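Local structure of oxidoreductase (Thermotoga maritima, 1ZH8) at residues A[72-77]-A[99-104]; A[149-154]-A[267-272]; A[246-251]-A[321-326]; A[295-300]-A[308-313]. The protein probably catalyses an NADP-dependent oxidation or reduction of a hydroxyl or carbonyl group, as a member of the Gfo/Idh/MocA oxidoreductase family. One frame throughout, in Å; residues are numbered along the deposited sequence.

How the interactions relate
The four contacts are spread over a two-domain oxidoreductase. Interaction 1 comes first along the chain and joins two helices of the NADP-binding Rossmann domain. On the opposite side of the chain's centre, interactions 2 and 3 each bring a helix to the large mixed sheet of the second domain; their segments alternate in sequence and their centres lie about 20 Å apart. Interaction 4, where helix 290-303 meets the loop before helix 313-329, has both segments between those of interaction 3 in sequence and lies about 21 Å from interaction 1, centre to centre. It touches interaction 2 through Trp149 and Leu310, and helix 313-329 carries on into interaction 3, so late segments of the chain tie both domains together.

Interaction 1. Residues A[72-77]-A[99-104]; sequences DSYEEL and IEKALR
Glu75 and Lys101 form a salt bridge between two helices of the Rossmann domain, and it is a loose one: Lys101 NZ donates a weak hydrogen bond to Glu75 OE2 over 3.4 Å. Lys101 is modelled in two conformers, so the pair holds for the one described and is doubtful as a fixed link. Helices 74-79 and 95-104 both follow strands of the parallel sheet, and Tyr74 and Ile99 rest on strand 85-88 beneath them. The carboxylate comes within range because the Glu75 chain bends at its second torsion (chi2 78°), whereas Lys101 runs out nearly straight beyond CG. This ion pair belongs to the outer margin of the contact, where Glu75 is exposed.

Deeper in, Tyr74 carries the packing. With CG lying opposite the backbone N (chi1 173°), its ring reaches across to helix 95-104, and its CE2 meets Lys101 CB at 3.8 Å, the two side chains crossing at a slant. The phenol oxygen is buried but satisfied, being hydrogen-bonded to the carbonyl of Phe98, with whose ring that of Tyr74 also stacks. A leucine in place of Tyr74 would probably leave that carbonyl without its phenol partner and open a gap beside Lys101 and Ala102.

The helix that presents Tyr74 and Glu75 is itself capped by Ser73, the N-cap residue, whose OG accepts from Glu76 N at 3.3 Å with an N-H...O angle of 149°. At the end of the ring, Tyr74 OH lies 3.4 Å from Ala102 CB.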
loop_
_atom_site.group_PDB
_atom_site.type_symbol
_atom_site.label_atom_id
_atom_site.label_comp_id
_atom_site.label_asym_id
_atom_site.label_seq_id
_atom_site.Cartn_x
_atom_site.Cartn_y
_atom_site.Cartn_z
ATOM N N ASP A 72 -19.901 44.555 -4.013
ATOM C CA ASP A 72 -18.758 44.529 -4.920
ATOM C C ASP A 72 -17.489 44.017 -4.237
ATOM O O ASP A 72 -16.599 43.494 -4.894
ATOM C CB ASP A 72 -18.525 45.919 -5.523
ATOM C CG ASP A 72 -19.636 46.339 -6.500
ATOM O OD1 ASP A 72 -20.236 45.451 -7.153
ATOM O OD2 ASP A 72 -19.895 47.561 -6.636
ATOM N N SER A 73 -17.409 44.162 -2.918
ATOM C CA SER A 73 -16.243 43.679 -2.193
ATOM C C SER A 73 -16.578 43.084 -0.824
ATOM O O SER A 73 -17.534 43.478 -0.153
ATOM C CB SER A 73 -15.177 44.790 -2.058
ATOM O OG SER A 73 -15.482 45.638 -0.972
ATOM N N TYR A 74 -15.739 42.141 -0.427
ATOM C CA TYR A 74 -15.826 41.459 0.843
ATOM C C TYR A 74 -15.662 42.422 2.006
ATOM O O TYR A 74 -16.372 42.298 3.020
ATOM C CB TYR A 74 -14.711 40.441 0.872
ATOM C CG TYR A 74 -14.489 39.717 2.162
ATOM C CD1 TYR A 74 -15.498 38.968 2.754
ATOM C CD2 TYR A 74 -13.236 39.719 2.752
ATOM C CE1 TYR A 74 -15.267 38.251 3.918
ATOM C CE2 TYR A 74 -12.987 39.012 3.920
ATOM C CZ TYR A 74 -14.006 38.284 4.499
ATOM O OH TYR A 74 -13.752 37.589 5.656
ATOM N N GLU A 75 -14.716 43.361 1.867
ATOM C CA GLU A 75 -14.432 44.347 2.916
ATOM C C GLU A 75 -15.686 45.166 3.205
ATOM O O GLU A 75 -15.930 45.527 4.359
ATOM C CB GLU A 75 -13.273 45.283 2.525
ATOM C CG GLU A 75 -11.879 44.650 2.465
ATOM C CD GLU A 75 -11.627 43.826 1.194
ATOM O OE1 GLU A 75 -12.504 43.771 0.305
ATOM O OE2 GLU A 75 -10.539 43.221 1.082
ATOM N N GLU A 76 -16.477 45.449 2.166
ATOM C CA GLU A 76 -17.714 46.224 2.337
ATOM C C GLU A 76 -18.765 45.374 3.018
ATOM O O GLU A 76 -19.481 45.850 3.908
ATOM C CB GLU A 76 -18.262 46.793 1.015
ATOM C CG GLU A 76 -19.500 47.689 1.218
ATOM C CD GLU A 76 -20.061 48.340 -0.066
ATOM O OE1 GLU A 76 -19.667 47.945 -1.187
ATOM O OE2 GLU A 76 -20.921 49.253 0.058
ATOM N N LEU A 77 -18.853 44.112 2.601
ATOM C CA LEU A 77 -19.774 43.171 3.228
ATOM C C LEU A 77 -19.500 43.122 4.714
ATOM O O LEU A 77 -20.426 43.210 5.512
ATOM C CB LEU A 77 -19.602 41.801 2.621
ATOM C CG LEU A 77 -20.488 40.672 3.114
ATOM C CD1 LEU A 77 -20.873 39.799 1.926
ATOM C CD2 LEU A 77 -19.761 39.885 4.163
ATOM N N ILE A 99 -9.866 35.303 6.525
ATOM C CA ILE A 99 -10.146 34.971 7.923
ATOM C C ILE A 99 -9.698 36.128 8.815
ATOM O O ILE A 99 -10.452 36.578 9.685
ATOM C CB ILE A 99 -9.497 33.626 8.341
ATOM C CG1 ILE A 99 -10.254 32.456 7.689
ATOM C CG2 ILE A 99 -9.425 33.496 9.885
ATOM C CD1 ILE A 99 -9.497 31.111 7.704
ATOM N N GLU A 100 -8.495 36.634 8.567
ATOM C CA GLU A 100 -7.972 37.743 9.360
ATOM C C GLU A 100 -8.847 38.980 9.239
ATOM O O GLU A 100 -9.075 39.677 10.235
ATOM C CB GLU A 100 -6.528 38.102 8.978
ATOM C CG GLU A 100 -5.882 39.046 9.998
ATOM C CD GLU A 100 -4.405 39.286 9.765
ATOM O OE1 GLU A 100 -3.818 38.637 8.872
ATOM O OE2 GLU A 100 -3.825 40.134 10.479
ATOM N N LYS A 101 -9.320 39.269 8.025
ATOM C CA LYS A 101 -10.194 40.429 7.837
ATOM C C LYS A 101 -11.473 40.250 8.676
ATOM O O LYS A 101 -11.889 41.168 9.372
ATOM C CB LYS A 101 -10.516 40.660 6.356
ATOM C CG LYS A 101 -9.491 41.509 5.628
ATOM C CD LYS A 101 -9.456 41.220 4.122
ATOM C CE LYS A 101 -8.234 41.876 3.464
ATOM N NZ LYS A 101 -7.922 41.338 2.102
ATOM N N ALA A 102 -12.060 39.055 8.641
ATOM C CA ALA A 102 -13.286 38.794 9.387
ATOM C C ALA A 102 -13.098 38.974 10.905
ATOM O O ALA A 102 -13.907 39.623 11.569
ATOM C CB ALA A 102 -13.807 37.410 9.060
ATOM N N LEU A 103 -12.028 38.401 11.449
ATOM C CA LEU A 103 -11.773 38.487 12.878
ATOM C C LEU A 103 -11.484 39.914 13.301
ATOM O O LEU A 103 -11.906 40.326 14.391
ATOM C CB LEU A 103 -10.638 37.562 13.311
ATOM C CG LEU A 103 -10.763 36.062 12.997
ATOM C CD1 LEU A 103 -9.530 35.368 13.514
ATOM C CD2 LEU A 103 -12.027 35.402 13.558
ATOM N N ARG A 104 -10.793 40.672 12.445
ATOM C CA ARG A 104 -10.545 42.097 12.718
ATOM C C ARG A 104 -11.824 42.923 12.840
ATOM O O ARG A 104 -11.855 43.911 13.582
ATOM C CB ARG A 104 -9.636 42.723 11.668
ATOM C CG ARG A 104 -8.180 42.456 11.895
ATOM C CD ARG A 104 -7.360 43.131 10.839
ATOM N NE ARG A 104 -5.951 43.153 11.211
ATOM C CZ ARG A 104 -5.389 44.071 11.996
ATOM N NH1 ARG A 104 -6.106 45.067 12.518
ATOM N NH2 ARG A 104 -4.094 43.989 12.257
#

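Interaction 2. Residues A[149-154]-A[267-272]; sequences WKAKEL and GKISIS
Ala151 points its methyl group at the strand and meets two isoleucines at once: its CB lies 3.9 Å from Ile271 CD1 and 4.0 Å from Ile269 CD1. The two delta methyls approach that one carbon from successive inward-facing positions of the strand, since residues 269 and 271 alternate with Ser270, which faces the other way. Ile269 holds CG1 between its backbone N and carbonyl carbon (chi1 63°), which, with the chain extended beyond CG1, brings CD1 to Ala151 and leaves CG2 as a second point of touch. That branch receives Leu154 from the next turn of the helix, with Leu154 CD1 4.2 Å from Ile269 CG2, the two side chains slanting across each other.

Here helix 146-156 lies on a face of the mixed sheet in the C-terminal domain of the Gfo/Idh/MocA fold. The axes of residues 149-154 and 268-272 run nearly antiparallel, at 166°, and come within 9.7 Å, about the usual spacing for a helix on a sheet. Neighbouring strands extend the apolar surface: Leu154 and Ile271 also touch Ile276 of strand 275-278, while Ile262 of strand 259-264 packs on both isoleucines. From the helix side, Ile210 of helix 195-211 reaches Ala151.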
loop_
_atom_site.group_PDB
_atom_site.type_symbol
_atom_site.label_atom_id
_atom_site.label_comp_id
_atom_site.label_asym_id
_atom_site.label_seq_id
_atom_site.Cartn_x
_atom_site.Cartn_y
_atom_site.Cartn_z
ATOM N N TRP A 149 -17.712 7.637 11.357
ATOM C CA TRP A 149 -18.045 7.502 12.774
ATOM C C TRP A 149 -18.346 6.053 13.143
ATOM O O TRP A 149 -17.826 5.560 14.151
ATOM C CB TRP A 149 -19.171 8.451 13.206
ATOM C CG TRP A 149 -18.635 9.830 13.353
ATOM C CD1 TRP A 149 -18.572 10.806 12.378
ATOM C CD2 TRP A 149 -18.001 10.386 14.513
ATOM N NE1 TRP A 149 -17.963 11.934 12.870
ATOM C CE2 TRP A 149 -17.605 11.713 14.177
ATOM C CE3 TRP A 149 -17.747 9.907 15.810
ATOM C CZ2 TRP A 149 -16.980 12.564 15.097
ATOM C CZ3 TRP A 149 -17.122 10.748 16.725
ATOM C CH2 TRP A 149 -16.745 12.069 16.362
ATOM N N LYS A 150 -19.133 5.360 12.318
ATOM C CA LYS A 150 -19.472 3.965 12.604
ATOM C C LYS A 150 -18.223 3.054 12.571
ATOM O O LYS A 150 -18.073 2.153 13.406
ATOM C CB LYS A 150 -20.589 3.443 11.691
ATOM C CG LYS A 150 -21.216 2.112 12.167
ATOM N N ALA A 151 -17.323 3.300 11.626
ATOM C CA ALA A 151 -16.064 2.572 11.604
ATOM C C ALA A 151 -15.298 2.851 12.893
ATOM O O ALA A 151 -14.758 1.929 13.494
ATOM C CB ALA A 151 -15.245 2.957 10.396
ATOM N N LYS A 152 -15.287 4.118 13.315
ATOM C CA LYS A 152 -14.591 4.548 14.522
ATOM C C LYS A 152 -15.093 3.772 15.718
ATOM O O LYS A 152 -14.298 3.214 16.469
ATOM C CB LYS A 152 -14.799 6.038 14.760
ATOM C CG LYS A 152 -14.001 6.619 15.907
ATOM C CD LYS A 152 -14.758 7.785 16.548
ATOM C CE LYS A 152 -13.881 8.966 16.938
ATOM N NZ LYS A 152 -12.602 8.579 17.585
ATOM N N GLU A 153 -16.413 3.718 15.871
ATOM C CA GLU A 153 -17.035 2.995 16.974
ATOM C C GLU A 153 -16.700 1.509 16.981
ATOM O O GLU A 153 -16.287 0.970 18.015
ATOM C CB GLU A 153 -18.539 3.232 16.983
ATOM C CG GLU A 153 -18.864 4.680 17.355
ATOM C CD GLU A 153 -20.167 5.198 16.762
ATOM O OE1 GLU A 153 -20.986 4.384 16.274
ATOM O OE2 GLU A 153 -20.375 6.431 16.797
ATOM N N LEU A 154 -16.867 0.851 15.837
ATOM C CA LEU A 154 -16.499 -0.546 15.716
ATOM C C LEU A 154 -15.057 -0.764 16.170
ATOM O O LEU A 154 -14.789 -1.658 16.972
ATOM C CB LEU A 154 -16.714 -1.065 14.286
ATOM C CG LEU A 154 -18.171 -1.256 13.830
ATOM C CD1 LEU A 154 -18.210 -1.801 12.407
ATOM C CD2 LEU A 154 -19.046 -2.129 14.788
ATOM N N GLY A 267 -10.374 -9.777 13.257
ATOM C CA GLY A 267 -11.206 -9.720 12.059
ATOM C C GLY A 267 -10.995 -8.443 11.262
ATOM O O GLY A 267 -10.008 -7.749 11.465
ATOM N N LYS A 268 -11.926 -8.135 10.354
ATOM C CA LYS A 268 -11.744 -7.056 9.387
ATOM C C LYS A 268 -13.009 -6.230 9.133
ATOM O O LYS A 268 -14.124 -6.706 9.340
ATOM C CB LYS A 268 -11.132 -7.586 8.070
ATOM C CG LYS A 268 -11.978 -8.542 7.244
ATOM C CD LYS A 268 -11.235 -9.041 5.979
ATOM N N ILE A 269 -12.829 -4.977 8.727
ATOM C CA ILE A 269 -13.936 -4.178 8.211
ATOM C C ILE A 269 -13.620 -3.553 6.863
ATOM O O ILE A 269 -12.493 -3.152 6.583
ATOM C CB ILE A 269 -14.453 -3.056 9.177
ATOM C CG1 ILE A 269 -13.384 -2.021 9.463
ATOM C CG2 ILE A 269 -15.013 -3.625 10.485
ATOM C CD1 ILE A 269 -13.964 -0.792 10.123
ATOM N N SER A 270 -14.642 -3.475 6.030
ATOM C CA SER A 270 -14.562 -2.708 4.816
ATOM C C SER A 270 -15.580 -1.561 4.925
ATOM O O SER A 270 -16.687 -1.733 5.450
ATOM C CB SER A 270 -14.769 -3.603 3.589
ATOM O OG SER A 270 -16.129 -3.634 3.231
ATOM N N ILE A 271 -15.182 -0.393 4.440
ATOM C CA ILE A 271 -15.920 0.844 4.632
ATOM C C ILE A 271 -16.380 1.446 3.293
ATOM O O ILE A 271 -15.569 1.602 2.371
ATOM C CB ILE A 271 -15.000 1.871 5.335
ATOM C CG1 ILE A 271 -14.530 1.323 6.691
ATOM C CG2 ILE A 271 -15.668 3.252 5.454
ATOM C CD1 ILE A 271 -13.241 2.004 7.207
ATOM N N SER A 272 -17.667 1.785 3.194
ATOM C CA SER A 272 -18.186 2.533 2.054
ATOM C C SER A 272 -19.169 3.602 2.508
ATOM O O SER A 272 -19.644 3.576 3.646
ATOM C CB SER A 272 -18.886 1.609 1.075
ATOM O OG SER A 272 -18.094 0.472 0.817
#

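Interaction 3. Residues A[246-251]-A[321-326]; sequences GNYTIS and AFIEAC
The mixed sheet of the C-terminal domain is backed by helices, and here strand 245-251 meets helix 313-329 in a buried, wholly apolar contact built round Tyr248. Its ring leaves the strand toward the helix with CG opposite the backbone N (chi1 161°) and is met by two consecutive helix residues. Phe322 is the nearer: Tyr248 CD2 lies at the edge of the phenylalanine ring, close to its plane, 3.9 Å from Phe322 CE2. The rings are oblique to one another, with their planes at 57° and their centroids 6.0 Å apart. Ile323 adds the end of its chain, with Ile323 CD1 4.3 Å from Tyr248 CE2.

Around this aromatic pair, Cys326, one turn further along the helix, places its sulfur over one face of the Phe322 ring, offset toward the rim. Phe238 of the adjacent strand 233-240 packs edge-to-face with Phe322 and also touches Tyr248. The buried tyrosine hydroxyl is hydrogen-bonded to His203 ND1 on helix 195-211, a bond that satisfies it and anchors the end of the side chain.

Alternate residues of the strand face the other way, toward the dimer interface, where Asn247 packs on Asn247 of the second subunit and Thr249 on Phe165 of that subunit. A sheet covered by helices on one face and paired with another subunit through the other is characteristic of Gfo/Idh/MocA oxidoreductases.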
loop_
_atom_site.group_PDB
_atom_site.type_symbol
_atom_site.label_atom_id
_atom_site.label_comp_id
_atom_site.label_asym_id
_atom_site.label_seq_id
_atom_site.Cartn_x
_atom_site.Cartn_y
_atom_site.Cartn_z
ATOM N N GLY A 246 -0.597 1.959 7.960
ATOM C CA GLY A 246 -1.501 2.417 6.924
ATOM C C GLY A 246 -0.874 2.411 5.551
ATOM O O GLY A 246 0.340 2.610 5.412
ATOM N N ASN A 247 -1.703 2.162 4.537
ATOM C CA ASN A 247 -1.367 2.413 3.130
ATOM C C ASN A 247 -2.440 3.310 2.542
ATOM O O ASN A 247 -3.627 3.011 2.615
ATOM C CB ASN A 247 -1.327 1.122 2.291
ATOM C CG ASN A 247 -0.110 0.246 2.572
ATOM O OD1 ASN A 247 0.654 0.478 3.521
ATOM N ND2 ASN A 247 0.076 -0.780 1.736
ATOM N N TYR A 248 -2.038 4.400 1.930
ATOM C CA TYR A 248 -3.004 5.279 1.312
ATOM C C TYR A 248 -2.457 5.591 -0.064
ATOM O O TYR A 248 -1.346 6.146 -0.165
ATOM C CB TYR A 248 -3.186 6.546 2.156
ATOM C CG TYR A 248 -3.808 7.733 1.439
ATOM C CD1 TYR A 248 -5.143 7.715 1.024
ATOM C CD2 TYR A 248 -3.066 8.891 1.215
ATOM C CE1 TYR A 248 -5.697 8.799 0.386
ATOM C CE2 TYR A 248 -3.623 10.005 0.587
ATOM C CZ TYR A 248 -4.935 9.950 0.170
ATOM O OH TYR A 248 -5.489 11.050 -0.448
ATOM N N THR A 249 -3.214 5.191 -1.097
ATOM C CA THR A 249 -2.846 5.396 -2.510
ATOM C C THR A 249 -4.019 6.036 -3.261
ATOM O O THR A 249 -5.168 5.602 -3.122
ATOM C CB THR A 249 -2.493 4.067 -3.195
ATOM O OG1 THR A 249 -1.338 3.520 -2.581
ATOM C CG2 THR A 249 -2.201 4.252 -4.648
ATOM N N ILE A 250 -3.741 7.074 -4.046
ATOM C CA ILE A 250 -4.794 7.721 -4.813
ATOM C C ILE A 250 -4.281 8.227 -6.142
ATOM O O ILE A 250 -3.155 8.719 -6.233
ATOM C CB ILE A 250 -5.464 8.863 -4.025
ATOM C CG1 ILE A 250 -6.653 9.473 -4.802
ATOM C CG2 ILE A 250 -4.438 9.934 -3.647
ATOM C CD1 ILE A 250 -7.577 10.337 -3.921
ATOM N N SER A 251 -5.112 8.087 -7.171
ATOM C CA SER A 251 -4.891 8.723 -8.465
ATOM C C SER A 251 -6.101 9.567 -8.747
ATOM O O SER A 251 -7.211 9.075 -8.749
ATOM C CB SER A 251 -4.752 7.693 -9.569
ATOM O OG SER A 251 -4.636 8.339 -10.828
ATOM N N ALA A 321 -0.912 18.789 7.175
ATOM C CA ALA A 321 0.419 18.256 7.516
ATOM C C ALA A 321 0.686 16.822 7.014
ATOM O O ALA A 321 1.775 16.536 6.502
ATOM C CB ALA A 321 0.655 18.340 9.026
ATOM N N PHE A 322 -0.296 15.933 7.162
ATOM C CA PHE A 322 -0.188 14.589 6.612
ATOM C C PHE A 322 0.110 14.641 5.106
ATOM O O PHE A 322 1.066 14.019 4.637
ATOM C CB PHE A 322 -1.462 13.758 6.886
ATOM C CG PHE A 322 -1.486 12.431 6.164
ATOM C CD1 PHE A 322 -0.921 11.296 6.744
ATOM C CD2 PHE A 322 -2.052 12.320 4.900
ATOM C CE1 PHE A 322 -0.930 10.064 6.091
ATOM C CE2 PHE A 322 -2.061 11.093 4.222
ATOM C CZ PHE A 322 -1.500 9.963 4.825
ATOM N N ILE A 323 -0.694 15.396 4.356
ATOM C CA ILE A 323 -0.496 15.501 2.911
ATOM C C ILE A 323 0.809 16.211 2.579
ATOM O O ILE A 323 1.595 15.717 1.761
ATOM C CB ILE A 323 -1.682 16.195 2.209
ATOM C CG1 ILE A 323 -2.973 15.383 2.425
ATOM C CG2 ILE A 323 -1.409 16.359 0.721
ATOM C CD1 ILE A 323 -2.911 14.015 1.851
ATOM N N GLU A 324 1.076 17.342 3.223
ATOM C CA GLU A 324 2.332 18.039 2.948
ATOM C C GLU A 324 3.563 17.130 3.193
ATOM O O GLU A 324 4.513 17.154 2.424
ATOM C CB GLU A 324 2.427 19.346 3.723
ATOM C CG GLU A 324 3.671 20.171 3.369
ATOM C CD GLU A 324 3.600 21.619 3.828
ATOM O OE1 GLU A 324 2.482 22.175 3.994
ATOM O OE2 GLU A 324 4.679 22.209 4.008
ATOM N N ALA A 325 3.518 16.307 4.235
ATOM C CA ALA A 325 4.583 15.328 4.485
ATOM C C ALA A 325 4.765 14.337 3.329
ATOM O O ALA A 325 5.888 14.126 2.881
ATOM C CB ALA A 325 4.343 14.586 5.787
ATOM N N CYS A 326 3.665 13.742 2.864
ATOM C CA CYS A 326 3.663 12.874 1.689
ATOM C C CYS A 326 4.246 13.502 0.432
ATOM O O CYS A 326 5.012 12.869 -0.279
ATOM C CB CYS A 326 2.243 12.449 1.369
ATOM S SG CYS A 326 1.544 11.320 2.570
#

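Interaction 4. Residues A[295-300]-A[308-313]; sequences FEDFYQ and NDLGSP
Asp297 and Leu310 meet with the carboxylate against the aliphatic root of the leucine: Asp297 OD2 lies 3.9 Å from Leu310 CB, the side chains crossing at about a right angle. The polar link between the segments is made by a single water. It donates to Asp297 OD2 at 2.9 Å and to Asn308 OD1 at 3.0 Å, and accepts from Leu310 N at 2.8 Å, so one molecule binds the helix carboxylate to both a side chain and the backbone of the loop.

The acceptors are positioned in turn. Asn308 OD1 also takes a hydrogen bond from Gly311 N, 3.2 Å away, a weak bond that spans the bend of the loop. Asp297 extends toward the loop with CG opposite its backbone N (chi1 -176°), and both its oxygens have further partners: OD2 is hydrogen-bonded to Tyr137 OH, while OD1 forms a salt bridge with Lys306.

Helix 290-303 is thus joined to the turn that leads into helix 313-329, whose N-cap is Ser312. Gly311 pairs through its backbone with Ile138, placing this turn beside strand 136-139 at the edge of the Rossmann sheet.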
loop_
_atom_site.group_PDB
_atom_site.type_symbol
_atom_site.label_atom_id
_atom_site.label_comp_id
_atom_site.label_asym_id
_atom_site.label_seq_id
_atom_site.Cartn_x
_atom_site.Cartn_y
_atom_site.Cartn_z
ATOM N N PHE A 295 -22.748 22.521 9.271
ATOM C CA PHE A 295 -23.350 23.837 9.531
ATOM C C PHE A 295 -24.113 23.839 10.858
ATOM O O PHE A 295 -24.087 24.817 11.609
ATOM C CB PHE A 295 -24.233 24.308 8.373
ATOM C CG PHE A 295 -23.480 25.059 7.297
ATOM C CD1 PHE A 295 -23.059 26.365 7.504
ATOM C CD2 PHE A 295 -23.209 24.457 6.066
ATOM C CE1 PHE A 295 -22.350 27.066 6.511
ATOM C CE2 PHE A 295 -22.511 25.139 5.066
ATOM C CZ PHE A 295 -22.079 26.458 5.293
ATOM N N GLU A 296 -24.758 22.721 11.151
ATOM C CA GLU A 296 -25.397 22.522 12.427
ATOM C C GLU A 296 -24.356 22.654 13.536
ATOM O O GLU A 296 -24.599 23.332 14.537
ATOM C CB GLU A 296 -26.082 21.145 12.476
ATOM C CG GLU A 296 -27.340 21.035 11.609
ATOM C CD GLU A 296 -27.992 19.626 11.583
ATOM O OE1 GLU A 296 -27.529 18.701 12.291
ATOM O OE2 GLU A 296 -28.988 19.452 10.838
ATOM N N ASP A 297 -23.199 22.026 13.338
ATOM C CA ASP A 297 -22.167 21.971 14.367
ATOM C C ASP A 297 -21.598 23.375 14.623
ATOM O O ASP A 297 -21.434 23.803 15.776
ATOM C CB ASP A 297 -21.076 20.963 13.967
ATOM C CG ASP A 297 -20.005 20.788 15.035
ATOM O OD1 ASP A 297 -20.318 20.380 16.166
ATOM O OD2 ASP A 297 -18.832 21.033 14.730
ATOM N N PHE A 298 -21.346 24.092 13.531
ATOM C CA PHE A 298 -20.905 25.487 13.565
ATOM C C PHE A 298 -21.925 26.383 14.283
ATOM O O PHE A 298 -21.548 27.284 15.044
ATOM C CB PHE A 298 -20.690 25.948 12.130
ATOM C CG PHE A 298 -20.436 27.412 11.965
ATOM C CD1 PHE A 298 -19.252 27.987 12.411
ATOM C CD2 PHE A 298 -21.363 28.212 11.299
ATOM C CE1 PHE A 298 -18.995 29.362 12.206
ATOM C CE2 PHE A 298 -21.123 29.566 11.085
ATOM C CZ PHE A 298 -19.932 30.140 11.538
ATOM N N TYR A 299 -23.213 26.124 14.056
ATOM C CA TYR A 299 -24.238 26.862 14.758
ATOM C C TYR A 299 -24.116 26.654 16.260
ATOM O O TYR A 299 -24.290 27.592 17.042
ATOM C CB TYR A 299 -25.658 26.494 14.292
ATOM C CG TYR A 299 -26.704 27.224 15.114
ATOM C CD1 TYR A 299 -27.128 28.500 14.755
ATOM C CD2 TYR A 299 -27.225 26.658 16.289
ATOM C CE1 TYR A 299 -28.061 29.197 15.528
ATOM C CE2 TYR A 299 -28.160 27.345 17.071
ATOM C CZ TYR A 299 -28.572 28.611 16.680
ATOM O OH TYR A 299 -29.495 29.289 17.434
ATOM N N GLN A 300 -23.839 25.422 16.662
ATOM C CA GLN A 300 -23.817 25.077 18.081
ATOM C C GLN A 300 -22.566 25.666 18.741
ATOM O O GLN A 300 -22.605 26.094 19.909
ATOM C CB GLN A 300 -23.915 23.555 18.280
ATOM C CG GLN A 300 -25.325 23.016 18.096
ATOM C CD GLN A 300 -25.414 21.518 18.299
ATOM O OE1 GLN A 300 -24.787 20.748 17.578
ATOM N NE2 GLN A 300 -26.195 21.096 19.290
ATOM N N ASN A 308 -15.259 23.515 19.931
ATOM C CA ASN A 308 -14.950 23.348 18.519
ATOM C C ASN A 308 -13.979 22.187 18.221
ATOM O O ASN A 308 -12.823 22.414 17.874
ATOM C CB ASN A 308 -14.448 24.675 17.926
ATOM C CG ASN A 308 -14.466 24.679 16.405
ATOM O OD1 ASN A 308 -15.087 23.816 15.792
ATOM N ND2 ASN A 308 -13.794 25.650 15.790
ATOM N N ASP A 309 -14.448 20.951 18.353
ATOM C CA ASP A 309 -13.606 19.779 18.074
ATOM C C ASP A 309 -13.452 19.523 16.585
ATOM O O ASP A 309 -12.341 19.314 16.106
ATOM C CB ASP A 309 -14.177 18.507 18.706
ATOM C CG ASP A 309 -14.256 18.587 20.211
ATOM O OD1 ASP A 309 -13.943 19.666 20.778
ATOM O OD2 ASP A 309 -14.637 17.565 20.833
ATOM N N LEU A 310 -14.569 19.541 15.867
ATOM C CA LEU A 310 -14.636 19.007 14.530
ATOM C C LEU A 310 -14.380 20.047 13.467
ATOM O O LEU A 310 -13.982 19.694 12.371
ATOM C CB LEU A 310 -15.995 18.361 14.298
ATOM C CG LEU A 310 -16.485 17.312 15.310
ATOM C CD1 LEU A 310 -17.776 16.644 14.829
ATOM C CD2 LEU A 310 -15.413 16.266 15.588
ATOM N N GLY A 311 -14.618 21.322 13.774
ATOM C CA GLY A 311 -14.280 22.417 12.868
ATOM C C GLY A 311 -12.981 23.080 13.258
ATOM O O GLY A 311 -12.545 24.023 12.621
ATOM N N SER A 312 -12.382 22.599 14.337
ATOM C CA SER A 312 -11.085 23.075 14.836
ATOM C C SER A 312 -9.992 23.335 13.782
ATOM O O SER A 312 -9.603 22.434 13.026
ATOM C CB SER A 312 -10.561 22.050 15.836
ATOM O OG SER A 312 -9.156 22.084 15.889
ATOM N N PRO A 313 -9.492 24.571 13.722
ATOM C CA PRO A 313 -8.347 24.872 12.845
ATOM C C PRO A 313 -7.142 23.928 13.044
ATOM O O PRO A 313 -6.501 23.551 12.063
ATOM C CB PRO A 313 -7.989 26.324 13.225
ATOM C CG PRO A 313 -9.289 26.912 13.643
ATOM C CD PRO A 313 -9.992 25.785 14.400
HETATM O O HOH W 1 -16.577 21.339 16.533
#